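Local coordinates for protein iron transport multicopper oxidase FET3 (Saccharomyces cerevisiae, PDB 1ZPU) that oxidises ferrous iron to the ferric form with four bound copper ions and dioxygen, for high-affinity iron uptake by the yeast cell, and also oxidises cuprous ions, at residues 138-143 with 169-174; 199-204 with 252-257. One frame throughout, in Å; residues are numbered along the deposited sequence.

How the contacts relate
Contact 1 (138-143 with 169-174) and contact 2 (199-204 with 252-257) belong to the two facing sheets of one cupredoxin domain, the second of the three plastocyanin-like domains, with their centres about 10 Å apart. Two hydrogen bonds join them: Glu141 OE1 accepts from Val199 N at 2.7 Å, and Gln254 NE2 donates to Ile171 O at 3.1 Å. Neither contact supplies a copper ligand. Side chain to side chain, Glu141 lies about 9 Å from His464 of the type 3 site, and Ser200 about 9 Å from Cys463 of the type 1 site. Both contacts also meet N-linked sugars at the domain's surface.

Contact 1: 138-143 with 169-174; sequences SLSEWY and NLIVNN. With NAG (2-acetamido-2-deoxy-beta-D-glucopyranose), chain G; MAN (alpha-D-mannopyranose), chain H.
Ile171 lies beside Ser140 and Trp142 on one face of this antiparallel strand pair. Its CG1 sits between the backbone N and the carbonyl carbon (chi1 55°), 3.8 Å from Ser140 CB, and its CD1 approaches Trp142 CE3 obliquely at 3.9 Å. On the other face Leu139 and Val172 run side by side, meeting through CD2 and CG1. Backbone bonds fix the register: Ser140 and Ile171 exchange two, and Trp142 N reaches Asn169 O at 2.7 Å. Beyond the last bridge the Asn173 side chain continues the pairing, its OD1 accepting Ser138 N at 3.1 Å with a nearly straight N-H (168°), while its ND2 is bonded covalently to an N-acetylglucosamine. At the far end Asn169 ND2 donates to O2 of a glycan mannose at 3.1 Å. An alanine in place of Asn169 would probably leave that mannose O2 without its amide donor and the sugar less firmly placed, although Gln168 O and Gln269 N also bond to this mannose. Outside the pair, Lys117 NZ bonds to Ser140 OG, and Val24 touches Trp142. Strand 169-172 is an outermost strand of a six-stranded cupredoxin sheet, hydrogen-bonded to 133-142.

Contact 2: 199-204 with 252-257; sequences VSQYFW and IMQKFD. With NAG (2-acetamido-2-deoxy-beta-D-glucopyranose), chain L.
Trp204 and Met253 form a hydrogen-bonded pair in an antiparallel beta arrangement inside the second cupredoxin domain, where strands 201-205 and 250-256 are inner neighbours of a five-stranded sheet. The backbone evidence is regular: Tyr202 with Lys255 and Trp204 with Met253 each exchange two N-H...O bonds, the shortest being Met253 N to Trp204 O at 2.8 Å. Past the strand ends Asp257 N still donates to Ser200 O at 3.1 Å, and Tyr229 OH, from the next strand, bonds to both Asp257 OD1 and Ser200 OG.

Aromatic packing is found on the face that carries Tyr202, Trp204, Met253 and Lys255. With CG placed between the backbone N and the carbonyl carbon (chi1 72°), the Trp204 indole has one face against Met253, whose CB stands 3.7 Å from the centroid of the five-membered ring and 18° off its normal, a CH-pi contact. Met253 SD adds an oblique Met-aromatic contact to the six-membered ring. Lys255 CB meets the indole at its edge, 3.9 Å from CZ3, while Lys255 CE extends to within 3.4 Å of O5 of an N-acetylglucosamine. Tyr202 turns a ring edge to Phe256 O, which lies in the ring plane.

Further apolar contacts lie elsewhere. Phe203 CE1 lies 3.7 Å from Ile252 CG2, the two side chains pointing the same way, whereas Val199 crosses Phe256 at about a right angle, CG1 to CD2 at 3.4 Å. Leu139 and Leu170 of the opposing sheet pack against the face that carries Phe203 and Gln254, both touching Gln201 and Gln254.

One side-chain hydrogen bond links the strands: Gln254 NE2 donates to a lone pair of Gln201 OE1 at 2.8 Å, with an N-H...O angle of 165°.

Contact 1: 138-143 with 169-174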
loop_
_atom_site.group_PDB
_atom_site.type_symbol
_atom_site.label_atom_id
_atom_site.label_comp_id
_atom_site.label_asym_id
_atom_site.label_seq_id
_atom_site.Cartn_x
_atom_site.Cartn_y
_atom_site.Cartn_z
ATOM N N SER A 138 -4.332 2.618 13.904
ATOM C CA SER A 138 -4.552 2.003 12.609
ATOM C C SER A 138 -5.951 2.329 12.128
ATOM O O SER A 138 -6.918 1.689 12.553
ATOM C CB SER A 138 -4.416 0.483 12.714
ATOM O OG SER A 138 -3.122 0.088 13.139
ATOM N N LEU A 139 -6.065 3.320 11.250
ATOM C CA LEU A 139 -7.336 3.658 10.633
ATOM C C LEU A 139 -7.635 2.678 9.495
ATOM O O LEU A 139 -6.723 2.238 8.767
ATOM C CB LEU A 139 -7.310 5.083 10.083
ATOM C CG LEU A 139 -6.595 6.197 10.855
ATOM C CD1 LEU A 139 -6.591 7.514 10.057
ATOM C CD2 LEU A 139 -7.246 6.402 12.184
ATOM N N SER A 140 -8.916 2.347 9.338
ATOM C CA SER A 140 -9.358 1.461 8.263
ATOM C C SER A 140 -10.845 1.624 8.021
ATOM O O SER A 140 -11.515 2.217 8.843
ATOM C CB SER A 140 -9.048 0.005 8.617
ATOM O OG SER A 140 -9.499 -0.850 7.592
ATOM N N GLU A 141 -11.355 1.124 6.896
ATOM C CA GLU A 141 -12.807 0.934 6.752
ATOM C C GLU A 141 -13.124 -0.528 7.053
ATOM O O GLU A 141 -12.216 -1.361 7.073
ATOM C CB GLU A 141 -13.318 1.332 5.364
ATOM C CG GLU A 141 -13.020 0.318 4.243
ATOM C CD GLU A 141 -11.560 0.317 3.813
ATOM O OE1 GLU A 141 -11.168 1.239 3.044
ATOM O OE2 GLU A 141 -10.813 -0.605 4.259
ATOM N N TRP A 142 -14.399 -0.833 7.283
ATOM C CA TRP A 142 -14.803 -2.195 7.595
ATOM C C TRP A 142 -16.043 -2.643 6.781
ATOM O O TRP A 142 -17.026 -1.894 6.647
ATOM C CB TRP A 142 -15.037 -2.313 9.102
ATOM C CG TRP A 142 -15.248 -3.699 9.551
ATOM C CD1 TRP A 142 -16.386 -4.230 10.075
ATOM C CD2 TRP A 142 -14.297 -4.752 9.510
ATOM N NE1 TRP A 142 -16.209 -5.557 10.370
ATOM C CE2 TRP A 142 -14.933 -5.909 10.024
ATOM C CE3 TRP A 142 -12.973 -4.843 9.075
ATOM C CZ2 TRP A 142 -14.289 -7.128 10.124
ATOM C CZ3 TRP A 142 -12.331 -6.078 9.178
ATOM C CH2 TRP A 142 -12.996 -7.195 9.699
ATOM N N TYR A 143 -15.973 -3.853 6.229
ATOM C CA TYR A 143 -17.077 -4.464 5.479
ATOM C C TYR A 143 -17.724 -5.532 6.320
ATOM O O TYR A 143 -17.078 -6.127 7.174
ATOM C CB TYR A 143 -16.583 -5.089 4.165
ATOM C CG TYR A 143 -16.218 -4.084 3.089
ATOM C CD1 TYR A 143 -14.981 -3.461 3.089
ATOM C CD2 TYR A 143 -17.111 -3.757 2.080
ATOM C CE1 TYR A 143 -14.634 -2.540 2.117
ATOM C CE2 TYR A 143 -16.774 -2.829 1.092
ATOM C CZ TYR A 143 -15.528 -2.227 1.126
ATOM O OH TYR A 143 -15.161 -1.315 0.166
ATOM N N ASN A 169 -18.540 0.836 7.786
ATOM C CA ASN A 169 -18.068 1.722 8.843
ATOM C C ASN A 169 -16.584 2.001 8.767
ATOM O O ASN A 169 -15.823 1.218 8.201
ATOM C CB ASN A 169 -18.349 1.114 10.223
ATOM C CG ASN A 169 -19.649 1.598 10.820
ATOM O OD1 ASN A 169 -19.914 2.818 10.910
ATOM N ND2 ASN A 169 -20.480 0.651 11.230
ATOM N N LEU A 170 -16.178 3.115 9.374
ATOM C CA LEU A 170 -14.771 3.369 9.668
ATOM C C LEU A 170 -14.388 2.759 11.015
ATOM O O LEU A 170 -15.160 2.817 11.974
ATOM C CB LEU A 170 -14.486 4.883 9.685
ATOM C CG LEU A 170 -14.591 5.603 8.333
ATOM C CD1 LEU A 170 -14.211 7.064 8.435
ATOM C CD2 LEU A 170 -13.716 4.907 7.303
ATOM N N ILE A 171 -13.194 2.187 11.090
ATOM C CA ILE A 171 -12.678 1.641 12.334
ATOM C C ILE A 171 -11.279 2.176 12.680
ATOM O O ILE A 171 -10.562 2.663 11.804
ATOM C CB ILE A 171 -12.717 0.108 12.311
ATOM C CG1 ILE A 171 -11.968 -0.433 11.085
ATOM C CG2 ILE A 171 -14.152 -0.367 12.310
ATOM C CD1 ILE A 171 -11.659 -1.876 11.178
ATOM N N VAL A 172 -10.944 2.145 13.971
ATOM C CA VAL A 172 -9.599 2.448 14.488
ATOM C C VAL A 172 -9.173 1.321 15.398
ATOM O O VAL A 172 -9.969 0.867 16.231
ATOM C CB VAL A 172 -9.499 3.760 15.354
ATOM C CG1 VAL A 172 -8.719 4.799 14.651
ATOM C CG2 VAL A 172 -10.855 4.299 15.809
ATOM N N ASN A 173 -7.915 0.882 15.268
ATOM C CA ASN A 173 -7.392 -0.244 16.071
ATOM C C ASN A 173 -8.386 -1.373 16.170
ATOM O O ASN A 173 -8.540 -1.960 17.213
ATOM C CB ASN A 173 -7.015 0.198 17.480
ATOM C CG ASN A 173 -5.632 0.752 17.552
ATOM O OD1 ASN A 173 -5.059 1.172 16.533
ATOM N ND2 ASN A 173 -5.077 0.766 18.771
ATOM N N ASN A 174 -9.081 -1.646 15.075
ATOM C CA ASN A 174 -10.038 -2.739 14.989
ATOM C C ASN A 174 -11.218 -2.666 15.967
ATOM O O ASN A 174 -11.732 -3.703 16.405
ATOM C CB ASN A 174 -9.322 -4.094 15.064
ATOM C CG ASN A 174 -8.307 -4.277 13.946
ATOM O OD1 ASN A 174 -8.657 -4.509 12.795
ATOM N ND2 ASN A 174 -7.040 -4.163 14.287
HETATM C C1 NAG G . -3.676 1.125 18.870
HETATM C C2 NAG G . -3.451 1.609 20.306
HETATM C C3 NAG G . -1.969 1.858 20.564
HETATM C C4 NAG G . -1.079 0.687 20.134
HETATM C C5 NAG G . -1.454 0.263 18.729
HETATM C C6 NAG G . -0.743 -1.044 18.450
HETATM C C7 NAG G . -5.018 2.956 21.619
HETATM C C8 NAG G . -5.541 4.334 21.957
HETATM N N2 NAG G . -4.217 2.812 20.563
HETATM O O3 NAG G . -1.796 2.068 21.938
HETATM O O4 NAG G . 0.285 1.064 20.036
HETATM O O5 NAG G . -2.832 0.018 18.644
HETATM O O6 NAG G . -0.952 -1.457 17.122
HETATM O O7 NAG G . -5.342 2.003 22.324
HETATM C C1 MAN H . -25.403 1.478 11.398
HETATM C C2 MAN H . -24.246 2.462 11.270
HETATM C C3 MAN H . -23.770 2.575 9.829
HETATM C C4 MAN H . -23.540 1.189 9.244
HETATM C C5 MAN H . -24.790 0.345 9.372
HETATM C C6 MAN H . -24.512 -1.053 8.854
HETATM O O2 MAN H . -23.170 1.998 12.037
HETATM O O3 MAN H . -22.558 3.295 9.773
HETATM O O4 MAN H . -23.187 1.292 7.893
HETATM O O5 MAN H . -25.126 0.256 10.739
HETATM O O6 MAN H . -25.647 -1.840 9.131
#

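Contact 2: 199-204 with 252-257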
loop_
_atom_site.group_PDB
_atom_site.type_symbol
_atom_site.label_atom_id
_atom_site.label_comp_id
_atom_site.label_asym_id
_atom_site.label_seq_id
_atom_site.Cartn_x
_atom_site.Cartn_y
_atom_site.Cartn_z
ATOM N N VAL A 199 -10.795 3.156 1.137
ATOM C CA VAL A 199 -11.188 4.545 1.277
ATOM C C VAL A 199 -10.141 5.470 1.956
ATOM O O VAL A 199 -9.590 5.151 3.004
ATOM C CB VAL A 199 -12.551 4.515 1.997
ATOM C CG1 VAL A 199 -12.667 5.557 3.092
ATOM C CG2 VAL A 199 -13.666 4.589 0.995
ATOM N N SER A 200 -9.847 6.610 1.356
ATOM C CA SER A 200 -9.028 7.638 2.039
ATOM C C SER A 200 -9.760 8.210 3.256
ATOM O O SER A 200 -10.989 8.258 3.291
ATOM C CB SER A 200 -8.753 8.816 1.109
ATOM O OG SER A 200 -8.049 8.464 -0.065
ATOM N N GLN A 201 -9.026 8.685 4.247
ATOM C CA GLN A 201 -9.688 9.257 5.411
ATOM C C GLN A 201 -9.127 10.604 5.775
ATOM O O GLN A 201 -7.921 10.844 5.637
ATOM C CB GLN A 201 -9.545 8.342 6.609
ATOM C CG GLN A 201 -10.196 6.979 6.442
ATOM C CD GLN A 201 -10.285 6.247 7.754
ATOM O OE1 GLN A 201 -10.374 6.874 8.817
ATOM N NE2 GLN A 201 -10.247 4.931 7.704
ATOM N N TYR A 202 -9.992 11.493 6.247
ATOM C CA TYR A 202 -9.512 12.701 6.891
ATOM C C TYR A 202 -9.373 12.384 8.361
ATOM O O TYR A 202 -10.190 11.645 8.931
ATOM C CB TYR A 202 -10.469 13.868 6.717
ATOM C CG TYR A 202 -10.790 14.213 5.300
ATOM C CD1 TYR A 202 -11.851 13.590 4.653
ATOM C CD2 TYR A 202 -10.053 15.180 4.605
ATOM C CE1 TYR A 202 -12.173 13.902 3.352
ATOM C CE2 TYR A 202 -10.364 15.509 3.291
ATOM C CZ TYR A 202 -11.431 14.861 2.670
ATOM O OH TYR A 202 -11.784 15.138 1.363
ATOM N N PHE A 203 -8.337 12.929 8.978
ATOM C CA PHE A 203 -8.091 12.680 10.376
ATOM C C PHE A 203 -7.755 13.966 11.096
ATOM O O PHE A 203 -6.943 14.758 10.603
ATOM C CB PHE A 203 -6.938 11.704 10.540
ATOM C CG PHE A 203 -6.613 11.401 11.964
ATOM C CD1 PHE A 203 -7.261 10.364 12.624
ATOM C CD2 PHE A 203 -5.665 12.160 12.653
ATOM C CE1 PHE A 203 -6.964 10.076 13.942
ATOM C CE2 PHE A 203 -5.364 11.893 13.966
ATOM C CZ PHE A 203 -6.018 10.854 14.622
ATOM N N TRP A 204 -8.361 14.159 12.268
ATOM C CA TRP A 204 -8.033 15.297 13.123
ATOM C C TRP A 204 -8.444 15.102 14.578
ATOM O O TRP A 204 -9.288 14.255 14.888
ATOM C CB TRP A 204 -8.630 16.594 12.576
ATOM C CG TRP A 204 -10.124 16.745 12.697
ATOM C CD1 TRP A 204 -10.795 17.419 13.667
ATOM C CD2 TRP A 204 -11.126 16.246 11.789
ATOM N NE1 TRP A 204 -12.154 17.379 13.430
ATOM C CE2 TRP A 204 -12.384 16.666 12.284
ATOM C CE3 TRP A 204 -11.082 15.484 10.610
ATOM C CZ2 TRP A 204 -13.585 16.357 11.641
ATOM C CZ3 TRP A 204 -12.279 15.169 9.973
ATOM C CH2 TRP A 204 -13.516 15.607 10.494
ATOM N N ILE A 252 -11.352 12.484 18.936
ATOM C CA ILE A 252 -10.455 12.024 17.874
ATOM C C ILE A 252 -11.369 11.669 16.706
ATOM O O ILE A 252 -12.246 10.820 16.825
ATOM C CB ILE A 252 -9.645 10.769 18.292
ATOM C CG1 ILE A 252 -8.778 11.040 19.517
ATOM C CG2 ILE A 252 -8.783 10.257 17.129
ATOM C CD1 ILE A 252 -8.300 9.778 20.185
ATOM N N MET A 253 -11.169 12.331 15.579
ATOM C CA MET A 253 -12.138 12.298 14.496
ATOM C C MET A 253 -11.571 11.695 13.218
ATOM O O MET A 253 -10.500 12.086 12.763
ATOM C CB MET A 253 -12.598 13.723 14.235
ATOM C CG MET A 253 -14.016 13.813 13.725
ATOM S SD MET A 253 -15.284 13.612 14.988
ATOM C CE MET A 253 -14.280 13.684 16.441
ATOM N N GLN A 254 -12.287 10.734 12.655
ATOM C CA GLN A 254 -11.961 10.214 11.325
ATOM C C GLN A 254 -13.183 10.306 10.380
ATOM O O GLN A 254 -14.330 10.076 10.792
ATOM C CB GLN A 254 -11.329 8.802 11.397
ATOM C CG GLN A 254 -12.252 7.683 11.685
ATOM C CD GLN A 254 -11.538 6.406 12.168
ATOM O OE1 GLN A 254 -11.639 6.044 13.338
ATOM N NE2 GLN A 254 -10.858 5.703 11.261
ATOM N N LYS A 255 -12.935 10.670 9.125
ATOM C CA LYS A 255 -14.026 10.929 8.188
ATOM C C LYS A 255 -13.759 10.271 6.839
ATOM O O LYS A 255 -12.628 10.316 6.354
ATOM C CB LYS A 255 -14.179 12.447 8.013
ATOM C CG LYS A 255 -15.439 12.883 7.311
ATOM C CD LYS A 255 -15.447 14.383 7.088
ATOM C CE LYS A 255 -16.839 14.905 6.773
ATOM N NZ LYS A 255 -17.677 13.915 6.026
ATOM N N PHE A 256 -14.791 9.656 6.255
ATOM C CA PHE A 256 -14.708 9.079 4.914
ATOM C C PHE A 256 -14.367 10.162 3.896
ATOM O O PHE A 256 -14.823 11.310 4.021
ATOM C CB PHE A 256 -16.074 8.552 4.494
ATOM C CG PHE A 256 -16.305 7.096 4.749
ATOM C CD1 PHE A 256 -16.946 6.674 5.903
ATOM C CD2 PHE A 256 -15.974 6.152 3.781
ATOM C CE1 PHE A 256 -17.190 5.341 6.114
ATOM C CE2 PHE A 256 -16.221 4.808 3.974
ATOM C CZ PHE A 256 -16.823 4.392 5.142
ATOM N N ASP A 257 -13.600 9.805 2.870
ATOM C CA ASP A 257 -13.569 10.590 1.639
ATOM C C ASP A 257 -14.664 10.040 0.719
ATOM O O ASP A 257 -14.425 9.138 -0.093
ATOM C CB ASP A 257 -12.208 10.479 0.983
ATOM C CG ASP A 257 -12.127 11.202 -0.340
ATOM O OD1 ASP A 257 -11.013 11.221 -0.903
ATOM O OD2 ASP A 257 -13.152 11.741 -0.829
HETATM C C1 NAG L . -19.606 14.837 9.388
HETATM C C2 NAG L . -20.988 15.382 9.729
HETATM C C3 NAG L . -21.353 16.667 8.975
HETATM C C4 NAG L . -20.323 17.750 9.204
HETATM C C5 NAG L . -18.999 17.136 8.753
HETATM C C6 NAG L . -17.847 18.117 8.952
HETATM C C7 NAG L . -22.966 14.100 10.351
HETATM C C8 NAG L . -22.740 14.357 11.815
HETATM N N2 NAG L . -21.982 14.371 9.481
HETATM O O3 NAG L . -22.578 17.194 9.429
HETATM O O4 NAG L . -20.725 18.882 8.454
HETATM O O5 NAG L . -18.695 15.925 9.466
HETATM O O6 NAG L . -17.625 18.287 10.333
HETATM O O7 NAG L . -24.058 13.650 10.004
#